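PDB 6M7L: putative non-ribosomal peptide synthetase from Actinomadura parvosata subsp. kistnae, which probably recruits cytochrome P450 enzymes such as OxyA to the peptide synthetase during kistamicin biosynthesis, as a catalytically inactive, condensation-like X-domain. Local coordinates for residues A[113-119]-A[131-135]; A[40-44]-A[241-245]; A[45-49]-A[153-158]. All blocks are in the same frame, centred on the assembly; numbering follows the deposited sequence.

Interaction 1. Residues A[113-119]-A[131-135]; sequences LLADRAG and RAHLF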
loop_
_atom_site.group_PDB
_atom_site.type_symbol
_atom_site.label_atom_id
_atom_site.label_comp_id
_atom_site.label_asym_id
_atom_site.label_seq_id
_atom_site.Cartn_x
_atom_site.Cartn_y
_atom_site.Cartn_z
ATOM N N LEU A 113 -18.369 -21.326 -8.671
ATOM C CA LEU A 113 -17.770 -21.861 -7.453
ATOM C C LEU A 113 -17.451 -20.748 -6.464
ATOM O O LEU A 113 -17.737 -20.866 -5.267
ATOM C CB LEU A 113 -16.513 -22.655 -7.798
ATOM C CG LEU A 113 -16.794 -24.013 -8.435
ATOM C CD1 LEU A 113 -15.534 -24.587 -9.050
ATOM C CD2 LEU A 113 -17.356 -24.953 -7.388
ATOM N N LEU A 114 -16.860 -19.653 -6.948
ATOM C CA LEU A 114 -16.509 -18.551 -6.060
ATOM C C LEU A 114 -17.744 -17.956 -5.399
ATOM O O LEU A 114 -17.740 -17.674 -4.196
ATOM C CB LEU A 114 -15.744 -17.476 -6.833
ATOM C CG LEU A 114 -14.328 -17.826 -7.285
ATOM C CD1 LEU A 114 -13.799 -16.762 -8.234
ATOM C CD2 LEU A 114 -13.406 -17.980 -6.084
ATOM N N ALA A 115 -18.818 -17.765 -6.169
ATOM C CA ALA A 115 -20.044 -17.215 -5.600
ATOM C C ALA A 115 -20.653 -18.162 -4.575
ATOM O O ALA A 115 -21.060 -17.733 -3.489
ATOM C CB ALA A 115 -21.049 -16.912 -6.712
ATOM N N ASP A 116 -20.716 -19.455 -4.900
ATOM C CA ASP A 116 -21.289 -20.426 -3.976
ATOM C C ASP A 116 -20.478 -20.511 -2.689
ATOM O O ASP A 116 -21.033 -20.444 -1.587
ATOM C CB ASP A 116 -21.378 -21.798 -4.642
ATOM C CG ASP A 116 -21.669 -22.903 -3.650
ATOM O OD1 ASP A 116 -22.828 -23.006 -3.200
ATOM O OD2 ASP A 116 -20.736 -23.661 -3.310
ATOM N N ARG A 117 -19.156 -20.665 -2.812
ATOM C CA ARG A 117 -18.320 -20.803 -1.623
ATOM C C ARG A 117 -18.308 -19.529 -0.790
ATOM O O ARG A 117 -18.185 -19.596 0.438
ATOM C CB ARG A 117 -16.897 -21.190 -2.021
ATOM C CG ARG A 117 -16.782 -22.506 -2.776
ATOM C CD ARG A 117 -17.313 -23.679 -1.967
ATOM N NE ARG A 117 -16.895 -24.956 -2.540
ATOM C CZ ARG A 117 -17.581 -25.626 -3.460
ATOM N NH1 ARG A 117 -17.118 -26.780 -3.923
ATOM N NH2 ARG A 117 -18.730 -25.145 -3.916
ATOM N N ALA A 118 -18.434 -18.364 -1.429
ATOM C CA ALA A 118 -18.477 -17.118 -0.673
ATOM C C ALA A 118 -19.787 -16.967 0.085
ATOM O O ALA A 118 -19.825 -16.307 1.129
ATOM C CB ALA A 118 -18.265 -15.922 -1.601
ATOM N N GLY A 119 -20.864 -17.570 -0.416
ATOM C CA GLY A 119 -22.163 -17.459 0.212
ATOM C C GLY A 119 -22.499 -18.526 1.224
ATOM O O GLY A 119 -23.458 -18.352 1.982
ATOM N N ARG A 131 -12.671 -19.430 6.313
ATOM C CA ARG A 131 -12.338 -20.667 5.624
ATOM C C ARG A 131 -11.722 -20.320 4.276
ATOM O O ARG A 131 -11.824 -19.187 3.798
ATOM C CB ARG A 131 -13.572 -21.555 5.447
ATOM C CG ARG A 131 -14.769 -20.813 4.895
ATOM C CD ARG A 131 -15.880 -21.754 4.466
ATOM N NE ARG A 131 -16.722 -21.111 3.465
ATOM C CZ ARG A 131 -17.899 -20.549 3.713
ATOM N NH1 ARG A 131 -18.404 -20.561 4.939
ATOM N NH2 ARG A 131 -18.573 -19.979 2.725
ATOM N N ALA A 132 -11.079 -21.313 3.668
ATOM C CA ALA A 132 -10.367 -21.131 2.414
ATOM C C ALA A 132 -10.752 -22.229 1.434
ATOM O O ALA A 132 -10.899 -23.393 1.818
ATOM C CB ALA A 132 -8.849 -21.133 2.630
ATOM N N HIS A 133 -10.906 -21.850 0.167
ATOM C CA HIS A 133 -11.275 -22.778 -0.897
ATOM C C HIS A 133 -10.242 -22.660 -2.008
ATOM O O HIS A 133 -10.189 -21.641 -2.704
ATOM C CB HIS A 133 -12.679 -22.484 -1.422
ATOM C CG HIS A 133 -13.688 -22.255 -0.342
ATOM N ND1 HIS A 133 -14.536 -23.244 0.108
ATOM C CD2 HIS A 133 -13.980 -21.150 0.384
ATOM C CE1 HIS A 133 -15.309 -22.757 1.063
ATOM N NE2 HIS A 133 -14.992 -21.489 1.249
ATOM N N LEU A 134 -9.424 -23.696 -2.170
ATOM C CA LEU A 134 -8.416 -23.726 -3.216
ATOM C C LEU A 134 -8.986 -24.411 -4.450
ATOM O O LEU A 134 -9.626 -25.464 -4.344
ATOM C CB LEU A 134 -7.160 -24.452 -2.733
ATOM C CG LEU A 134 -6.014 -24.576 -3.736
ATOM C CD1 LEU A 134 -5.613 -23.206 -4.261
ATOM C CD2 LEU A 134 -4.828 -25.277 -3.094
ATOM N N PHE A 135 -8.756 -23.812 -5.619
ATOM C CA PHE A 135 -9.289 -24.304 -6.889
ATOM C C PHE A 135 -8.136 -24.562 -7.848
ATOM O O PHE A 135 -7.707 -23.655 -8.578
ATOM C CB PHE A 135 -10.290 -23.315 -7.480
ATOM C CG PHE A 135 -11.474 -23.057 -6.595
ATOM C CD1 PHE A 135 -12.560 -23.917 -6.601
ATOM C CD2 PHE A 135 -11.500 -21.957 -5.752
ATOM C CE1 PHE A 135 -13.654 -23.685 -5.784
ATOM C CE2 PHE A 135 -12.593 -21.718 -4.932
ATOM C CZ PHE A 135 -13.670 -22.584 -4.950
#
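Helix 110-119 lies over strand 130-136, with the segment axes 9.7 Å apart and nearly antiparallel at 164°. Start at Leu113: its CB sits 3.6 Å from CE1 of Phe135, and one residue on, Leu114 turns sideways yet brings CD2 to 4.0 Å from Phe135 CE2, so the phenyl ring is held by two consecutive leucines. Asp116 stays on the helix side of the contact, where its OD2 makes a 2.6 Å salt bridge to Arg117 NH2. Arg117 does the most work on this side. Its CG meets the edge of the Phe135 ring, 3.8 Å from CZ, while its CB lies 3.6 Å from the centroid of the His133 ring and almost exactly on the ring normal, a CH-pi contact. At the last turn, the carbonyl O of Arg117 takes a very short 2.4 Å hydrogen bond from Arg131 NH2. Within the strand, Arg131 NE also donates to His133 NE2 at 2.8 Å. The two elements belong to a beta-alpha-beta unit opened by strand 100-102, whose Glu101 binds both Arg117 NH1 and His133 ND1. With NE2 accepting from arginine, His133 most simply carries its proton on ND1, facing that carboxylate. Along the contact, apolar packing round Phe135 passes into a polar network of Arg117, His133 and Arg131, tied to Glu101.

Interaction 2. Residues A[40-44]-A[241-245]; sequences EAEGL and LPSRR
Arg244 and Glu42 carry this crossing of two irregular segments, 40-44 and 241-245, whose end-to-end directions differ by 61°. The nearest CA atoms across the segments are those of Ala41 and Ser243, 4.1 Å apart. Build Arg244 with a left-handed backbone (phi/psi 59/22) and chi1 m followed by t and t, so that its CB points toward 40-44 and the extended side chain carries the guanidinium in between Ala41 and Leu44. Ala41 CB then lies over one face and Leu44 CG over the other, and NH1 gives a weak 2.7 Å hydrogen bond to Glu42 O; NH2 reaches Leu34 O on helix 26-34, also weakly. Glu42 (-60/134) and Gly43 (-61/140) lie in the polyproline II region. Glu42 N donates to Ser243 O at 2.9 Å, and the Glu42 side chain, folded back with chi1 and chi2 both m, forms a salt bridge from OE2 to Arg245 NH1 at 2.7 Å, with OE2 over one face of the guanidinium. Glu40, helical in phi/psi and trans at chi1 and chi2, so extended as far as CD, runs along Leu241 instead, OE2 to Leu241 CB 3.1 Å, while Ala41 CB meets Pro242 O at 3.1 Å. Each segment leads straight into a strand, 45-53 of one sheet and 246-253 of the other. Such loop-to-loop contact belongs to the junction between the two lobes of the V-shaped condensation-domain fold.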
loop_
_atom_site.group_PDB
_atom_site.type_symbol
_atom_site.label_atom_id
_atom_site.label_comp_id
_atom_site.label_asym_id
_atom_site.label_seq_id
_atom_site.Cartn_x
_atom_site.Cartn_y
_atom_site.Cartn_z
ATOM N N GLU A 40 -30.733 -19.244 2.020
ATOM C CA GLU A 40 -31.448 -18.333 1.128
ATOM C C GLU A 40 -30.870 -16.924 1.196
ATOM O O GLU A 40 -30.671 -16.276 0.161
ATOM C CB GLU A 40 -32.934 -18.328 1.483
ATOM C CG GLU A 40 -33.778 -17.359 0.677
ATOM C CD GLU A 40 -35.228 -17.364 1.116
ATOM O OE1 GLU A 40 -35.716 -18.436 1.536
ATOM O OE2 GLU A 40 -35.876 -16.299 1.055
ATOM N N ALA A 41 -30.589 -16.438 2.400
ATOM C CA ALA A 41 -29.927 -15.153 2.565
ATOM C C ALA A 41 -28.422 -15.329 2.420
ATOM O O ALA A 41 -27.817 -16.155 3.110
ATOM C CB ALA A 41 -30.260 -14.548 3.928
ATOM N N GLU A 42 -27.822 -14.562 1.512
ATOM C CA GLU A 42 -26.377 -14.610 1.342
ATOM C C GLU A 42 -25.686 -14.224 2.642
ATOM O O GLU A 42 -26.070 -13.252 3.299
ATOM C CB GLU A 42 -25.939 -13.680 0.210
ATOM C CG GLU A 42 -26.444 -14.096 -1.161
ATOM C CD GLU A 42 -25.918 -15.451 -1.587
ATOM O OE1 GLU A 42 -24.682 -15.607 -1.678
ATOM O OE2 GLU A 42 -26.741 -16.364 -1.822
ATOM N N GLY A 43 -24.677 -15.005 3.018
ATOM C CA GLY A 43 -23.951 -14.708 4.238
ATOM C C GLY A 43 -23.293 -13.342 4.166
ATOM O O GLY A 43 -22.784 -12.927 3.121
ATOM N N LEU A 44 -23.330 -12.626 5.286
ATOM C CA LEU A 44 -22.653 -11.336 5.397
ATOM C C LEU A 44 -21.179 -11.618 5.642
ATOM O O LEU A 44 -20.720 -11.739 6.781
ATOM C CB LEU A 44 -23.268 -10.497 6.507
ATOM C CG LEU A 44 -24.657 -9.936 6.206
ATOM C CD1 LEU A 44 -25.245 -9.236 7.427
ATOM C CD2 LEU A 44 -24.580 -8.985 5.021
ATOM N N LEU A 241 -37.840 -12.820 3.755
ATOM C CA LEU A 241 -36.478 -13.338 3.874
ATOM C C LEU A 241 -35.601 -12.741 2.788
ATOM O O LEU A 241 -35.819 -13.017 1.592
ATOM C CB LEU A 241 -36.455 -14.864 3.795
ATOM C CG LEU A 241 -36.625 -15.571 5.138
ATOM C CD1 LEU A 241 -38.089 -15.860 5.404
ATOM C CD2 LEU A 241 -35.792 -16.843 5.193
ATOM N N PRO A 242 -34.602 -11.941 3.142
ATOM C CA PRO A 242 -33.784 -11.278 2.128
ATOM C C PRO A 242 -32.802 -12.243 1.484
ATOM O O PRO A 242 -32.435 -13.273 2.047
ATOM C CB PRO A 242 -33.040 -10.213 2.936
ATOM C CG PRO A 242 -32.847 -10.877 4.262
ATOM C CD PRO A 242 -34.109 -11.675 4.505
ATOM N N SER A 243 -32.385 -11.889 0.274
ATOM C CA SER A 243 -31.248 -12.551 -0.342
ATOM C C SER A 243 -29.953 -11.791 -0.111
ATOM O O SER A 243 -28.878 -12.402 -0.140
ATOM C CB SER A 243 -31.476 -12.724 -1.847
ATOM O OG SER A 243 -31.445 -11.477 -2.513
ATOM N N ARG A 244 -30.042 -10.484 0.133
ATOM C CA ARG A 244 -28.894 -9.599 0.298
ATOM C C ARG A 244 -27.996 -9.585 -0.934
ATOM O O ARG A 244 -26.818 -9.232 -0.842
ATOM C CB ARG A 244 -28.075 -9.963 1.543
ATOM C CG ARG A 244 -28.899 -10.152 2.803
ATOM C CD ARG A 244 -28.046 -9.922 4.035
ATOM N NE ARG A 244 -28.691 -10.390 5.257
ATOM C CZ ARG A 244 -28.385 -11.528 5.868
ATOM N NH1 ARG A 244 -27.442 -12.317 5.371
ATOM N NH2 ARG A 244 -29.016 -11.877 6.980
ATOM N N ARG A 245 -28.532 -9.962 -2.093
ATOM C CA ARG A 245 -27.763 -9.930 -3.327
ATOM C C ARG A 245 -27.668 -8.502 -3.838
ATOM O O ARG A 245 -28.668 -7.779 -3.883
ATOM C CB ARG A 245 -28.400 -10.836 -4.379
ATOM C CG ARG A 245 -28.293 -12.298 -4.022
ATOM C CD ARG A 245 -29.081 -13.187 -4.961
ATOM N NE ARG A 245 -29.225 -14.520 -4.386
ATOM C CZ ARG A 245 -28.279 -15.453 -4.421
ATOM N NH1 ARG A 245 -28.494 -16.637 -3.863
ATOM N NH2 ARG A 245 -27.119 -15.203 -5.012
#

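Interaction 3. Residues A[45-49]-A[153-158]; sequences HVRVA and ADEESV
A valine ridge on strand 45-53 meets the first turn of helix 155-172. Residues 45-49 are in beta conformation; Val46 and Val48 point toward the helix, whereas Arg47 between them points away and sends NH2 to Pro402 O. Place the CA of Val46 6.5 Å from that of Glu155, and the CA of Val48 6.9 Å from that of Val158. Val46 (chi1 m) is the bump that enters the hollow where loop becomes helix: its CG2 rests 3.7 Å from Ala153 CB, its CG1 lies 3.6 Å from the carbonyl O of Asp154, and its CB is 3.6 Å from Val158 CG2. Val158 (chi1 t) answers in the other direction, straddling the strand's two valines: CG2 takes the contact with Val46, and CG1 lies 3.7 Å from Val48 CB, Val48 being set at chi1 p. The fit is mainly apolar, with no polar bond between the segments, and small, 228 Å² in all.

The helix start is fixed by its own polar groups. Ala153 is extended, and Asp154 (phi/psi -100/-169, chi1 p) is the N-cap: its OD1 accepts from Ser157 N at 2.8 Å and from Ser157 OG at 2.6 Å, and it also forms a salt bridge with Arg301. His149 and Asp154 keep two positions of the HHxxxDG motif of condensation domains; its second histidine is an arginine here and its glycine is Glu155. The contact thus seats this altered motif against the N-terminal lobe's sheet, consistent with the degenerate active site of X-domains.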
loop_
_atom_site.group_PDB
_atom_site.type_symbol
_atom_site.label_atom_id
_atom_site.label_comp_id
_atom_site.label_asym_id
_atom_site.label_seq_id
_atom_site.Cartn_x
_atom_site.Cartn_y
_atom_site.Cartn_z
ATOM N N HIS A 45 -20.430 -11.739 4.548
ATOM C CA HIS A 45 -19.030 -12.125 4.588
ATOM C C HIS A 45 -18.186 -11.118 3.820
ATOM O O HIS A 45 -18.663 -10.436 2.908
ATOM C CB HIS A 45 -18.807 -13.517 3.979
ATOM C CG HIS A 45 -19.718 -14.577 4.516
ATOM N ND1 HIS A 45 -20.168 -15.628 3.747
ATOM C CD2 HIS A 45 -20.251 -14.757 5.747
ATOM C CE1 HIS A 45 -20.944 -16.407 4.479
ATOM N NE2 HIS A 45 -21.013 -15.900 5.696
ATOM N N VAL A 46 -16.923 -11.034 4.198
ATOM C CA VAL A 46 -15.896 -10.451 3.347
ATOM C C VAL A 46 -15.168 -11.601 2.670
ATOM O O VAL A 46 -15.064 -12.705 3.220
ATOM C CB VAL A 46 -14.919 -9.554 4.137
ATOM C CG1 VAL A 46 -15.612 -8.274 4.590
ATOM C CG2 VAL A 46 -14.350 -10.311 5.320
ATOM N N ARG A 47 -14.678 -11.360 1.459
ATOM C CA ARG A 47 -14.030 -12.445 0.735
ATOM C C ARG A 47 -13.080 -11.880 -0.310
ATOM O O ARG A 47 -13.279 -10.778 -0.827
ATOM C CB ARG A 47 -15.054 -13.386 0.084
ATOM C CG ARG A 47 -15.789 -12.814 -1.116
ATOM C CD ARG A 47 -16.877 -11.816 -0.679
ATOM N NE ARG A 47 -16.673 -10.516 -1.305
ATOM C CZ ARG A 47 -17.215 -10.157 -2.462
ATOM N NH1 ARG A 47 -16.944 -8.963 -2.972
ATOM N NH2 ARG A 47 -18.022 -10.993 -3.108
ATOM N N VAL A 48 -12.039 -12.654 -0.603
ATOM C CA VAL A 48 -11.015 -12.275 -1.569
ATOM C C VAL A 48 -10.628 -13.512 -2.365
ATOM O O VAL A 48 -10.398 -14.582 -1.793
ATOM C CB VAL A 48 -9.779 -11.658 -0.882
ATOM C CG1 VAL A 48 -9.289 -12.551 0.255
ATOM C CG2 VAL A 48 -8.672 -11.410 -1.893
ATOM N N ALA A 49 -10.574 -13.374 -3.684
ATOM C CA ALA A 49 -10.126 -14.437 -4.571
ATOM C C ALA A 49 -8.797 -14.029 -5.189
ATOM O O ALA A 49 -8.684 -12.944 -5.768
ATOM C CB ALA A 49 -11.166 -14.729 -5.653
ATOM N N ALA A 153 -14.172 -9.964 10.604
ATOM C CA ALA A 153 -13.351 -9.247 9.640
ATOM C C ALA A 153 -14.191 -8.183 8.952
ATOM O O ALA A 153 -15.321 -8.457 8.534
ATOM C CB ALA A 153 -12.760 -10.213 8.607
ATOM N N ASP A 154 -13.642 -6.977 8.838
ATOM C CA ASP A 154 -14.295 -5.898 8.116
ATOM C C ASP A 154 -13.685 -5.785 6.718
ATOM O O ASP A 154 -12.932 -6.658 6.273
ATOM C CB ASP A 154 -14.197 -4.588 8.908
ATOM C CG ASP A 154 -12.763 -4.145 9.159
ATOM O OD1 ASP A 154 -11.821 -4.856 8.749
ATOM O OD2 ASP A 154 -12.576 -3.072 9.775
ATOM N N GLU A 155 -14.017 -4.704 6.008
ATOM C CA GLU A 155 -13.476 -4.510 4.666
ATOM C C GLU A 155 -11.956 -4.389 4.706
ATOM O O GLU A 155 -11.247 -5.041 3.931
ATOM C CB GLU A 155 -14.099 -3.273 4.019
ATOM C CG GLU A 155 -14.090 -3.294 2.493
ATOM C CD GLU A 155 -14.246 -1.910 1.879
ATOM O OE1 GLU A 155 -13.252 -1.153 1.856
ATOM O OE2 GLU A 155 -15.362 -1.578 1.424
ATOM N N GLU A 156 -11.440 -3.564 5.621
ATOM C CA GLU A 156 -9.999 -3.363 5.736
ATOM C C GLU A 156 -9.267 -4.627 6.166
ATOM O O GLU A 156 -8.072 -4.758 5.885
ATOM C CB GLU A 156 -9.698 -2.236 6.725
ATOM C CG GLU A 156 -10.138 -0.852 6.265
ATOM C CD GLU A 156 -11.643 -0.684 6.273
ATOM O OE1 GLU A 156 -12.299 -1.276 7.156
ATOM O OE2 GLU A 156 -12.172 0.019 5.388
ATOM N N SER A 157 -9.951 -5.554 6.843
ATOM C CA SER A 157 -9.304 -6.784 7.280
ATOM C C SER A 157 -8.915 -7.681 6.116
ATOM O O SER A 157 -8.011 -8.509 6.268
ATOM C CB SER A 157 -10.214 -7.553 8.240
ATOM O OG SER A 157 -10.329 -6.889 9.489
ATOM N N VAL A 158 -9.580 -7.546 4.967
ATOM C CA VAL A 158 -9.240 -8.373 3.811
ATOM C C VAL A 158 -7.809 -8.098 3.376
ATOM O O VAL A 158 -7.030 -9.022 3.110
ATOM C CB VAL A 158 -10.236 -8.130 2.664
ATOM C CG1 VAL A 158 -9.735 -8.766 1.379
ATOM C CG2 VAL A 158 -11.597 -8.683 3.033
#

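How the interactions relate
Segment 40-44 runs directly into 45-49, so interactions 2 and 3 begin side by side. After helix 58-71 and several short strands the chain builds helix 110-119 and returns through strand 130-136, closing interaction 1. Past strand 141-149 it reaches 153-158, where interaction 3 closes around interaction 1; much later 241-245 comes back to 40-44, so interaction 2 encloses both, and none cross. Interactions 1 and 3 share the sheet holding 130-136 and 45-53: Val46 and Val48 face helix 155-172, while His45, Arg47 and Ala49 meet helix 110-119, Ala118 O probably bonding His45 ND1. Interaction 2 joins the loop entering that sheet to the one entering the sheet of strand 246-253, and Glu42 packs on Gly119.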